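Local coordinates for ubiquinone biosynthesis protein UbiJ (Escherichia coli, PDB 6H6P) that binds hydrophobic ubiquinone biosynthetic intermediates through its SCP2 domain, the part present here, and is essential for the stability of the Ubi complex, at the interface of chains A and B. Residues are numbered along the deposited sequence; one frame, centred on the assembly and turned at random. Chains: chain A/B, Ubiquinone biosynthesis protein UbiJ.

The interface of chains A and B. Residues chain A 44-45, 64-67; chain B 23, 62, 64, 67, 69, 71.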
# COMPACT_ATOMS: atom_id res chain seq x y z
N LEU A 44 -2.43 10.91 12.44
CA LEU A 44 -1.11 10.87 11.82
C LEU A 44 0.07 10.84 12.80
O LEU A 44 0.33 11.81 13.53
CB LEU A 44 -0.96 12.05 10.85
CG LEU A 44 -1.27 11.77 9.39
CD1 LEU A 44 -1.20 13.04 8.58
CD2 LEU A 44 -0.29 10.81 8.81
N GLY A 45 0.76 9.70 12.78
CA GLY A 45 1.94 9.41 13.59
C GLY A 45 1.62 8.98 15.01
O GLY A 45 2.51 8.94 15.86
N SER A 64 -1.04 6.11 9.91
CA SER A 64 -0.35 6.79 8.82
C SER A 64 -1.39 7.53 7.96
O SER A 64 -2.55 7.62 8.36
CB SER A 64 0.44 5.79 7.97
OG SER A 64 0.57 4.52 8.60
N GLU A 65 -0.97 8.12 6.82
CA GLU A 65 -1.85 8.86 5.92
C GLU A 65 -2.72 7.90 5.10
O GLU A 65 -3.91 8.15 4.91
CB GLU A 65 -1.02 9.80 5.01
CG GLU A 65 -1.80 10.52 3.91
CD GLU A 65 -1.04 11.04 2.70
OE1 GLU A 65 -1.50 12.05 2.12
OE2 GLU A 65 -0.00 10.44 2.32
N ARG A 66 -2.13 6.81 4.62
CA ARG A 66 -2.76 5.85 3.71
C ARG A 66 -3.13 4.51 4.34
O ARG A 66 -3.81 3.72 3.68
CB ARG A 66 -1.85 5.62 2.47
CG ARG A 66 -1.65 6.81 1.54
CD ARG A 66 -0.19 6.94 1.04
NE ARG A 66 0.25 5.87 0.15
CZ ARG A 66 1.53 5.63 -0.15
NH1 ARG A 66 2.50 6.34 0.41
NH2 ARG A 66 1.84 4.65 -0.99
N GLN A 67 -2.70 4.25 5.59
CA GLN A 67 -2.98 2.98 6.28
C GLN A 67 -2.89 3.05 7.81
O GLN A 67 -2.41 4.03 8.37
CB GLN A 67 -2.06 1.85 5.73
CG GLN A 67 -0.56 2.10 5.90
CD GLN A 67 0.29 0.92 5.49
OE1 GLN A 67 -0.04 0.16 4.56
NE2 GLN A 67 1.43 0.73 6.17
N GLU B 23 8.22 10.68 -2.13
CA GLU B 23 7.53 9.55 -1.50
C GLU B 23 7.85 8.26 -2.24
O GLU B 23 8.24 7.28 -1.60
CB GLU B 23 6.02 9.82 -1.47
CG GLU B 23 5.17 8.82 -0.69
CD GLU B 23 3.71 9.22 -0.69
OE1 GLU B 23 3.02 8.96 -1.71
OE2 GLU B 23 3.29 9.91 0.26
N VAL B 62 5.89 10.83 7.36
CA VAL B 62 5.25 10.01 8.40
C VAL B 62 5.69 8.56 8.19
O VAL B 62 5.49 8.01 7.11
CB VAL B 62 3.70 10.18 8.42
CG1 VAL B 62 3.10 9.50 9.64
CG2 VAL B 62 3.32 11.67 8.38
N SER B 64 5.65 4.52 8.93
CA SER B 64 4.84 3.36 9.29
C SER B 64 5.74 2.10 9.20
O SER B 64 6.97 2.21 9.04
CB SER B 64 3.63 3.25 8.37
OG SER B 64 3.41 4.41 7.59
N GLN B 67 5.48 1.51 4.98
CA GLN B 67 5.62 2.68 4.10
C GLN B 67 5.99 3.99 4.84
O GLN B 67 5.96 4.03 6.07
CB GLN B 67 4.35 2.90 3.24
CG GLN B 67 3.09 3.13 4.04
CD GLN B 67 1.90 3.47 3.17
OE1 GLN B 67 1.75 3.00 2.04
NE2 GLN B 67 1.00 4.31 3.68
N ASP B 69 4.89 8.15 4.31
CA ASP B 69 3.98 9.11 3.64
C ASP B 69 4.64 10.49 3.60
O ASP B 69 5.24 10.90 4.59
CB ASP B 69 2.61 9.19 4.35
CG ASP B 69 1.94 7.84 4.55
OD1 ASP B 69 1.82 7.07 3.56
OD2 ASP B 69 1.54 7.54 5.69
N LEU B 71 3.90 14.38 2.89
CA LEU B 71 2.85 15.40 2.84
C LEU B 71 3.45 16.78 2.63
O LEU B 71 4.53 17.08 3.14
CB LEU B 71 2.03 15.41 4.14
CG LEU B 71 1.66 14.08 4.79
CD1 LEU B 71 1.27 14.29 6.20
CD2 LEU B 71 0.54 13.43 4.10
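A:Arg66 sets off with CG beside its own backbone N (chi1 -66°), then bends at chi2 and chi3, which carries its guanidinium over B:Gln67 and up to B:Asp69 and B:Glu23. B:Gln67 OE1, the amide oxygen, sits over the centre of the guanidinium, 3.4 Å from A:Arg66 CZ. The nitrogen A:Arg66 NH1 forms long salt bridges, to B:Asp69 OD1 at 3.3 Å and to B:Glu23 OE1 at 3.4 Å; the hydrogen bond to the aspartate is weak and bent. An alanine at A:Arg66 would probably leave both carboxylates without their cationic mate and B:Gln67 without its flat neighbour. The other aspartate oxygen, B:Asp69 OD2, takes a nearly straight hydrogen bond of 2.8 Å from the backbone A:Glu65 N, which approaches from above the carboxylate plane. At the two-fold axis A:Gln67 and B:Gln67 meet tip to tip with their amides stacked, 19° from parallel. Next to them A:Ser64 OG donates to A:Gln67 O and B:Ser64 OG to B:Gln67 O; with both protons so used, the approach of the two hydroxyls is at best a weak, doubtful bond. An apolar flank follows: A:Leu44 CD1 touches B:Leu71 CD1 at 3.7 Å, and its CD2 lies against both methyls of B:Val62. The 64-67 loop of chain A packs against its counterpart in chain B, strand 68-71 and helix 14-30, while A:Leu44 reaches the end of strand 57-63; the structure alone does not show whether this pairing forms in the Ubi complex.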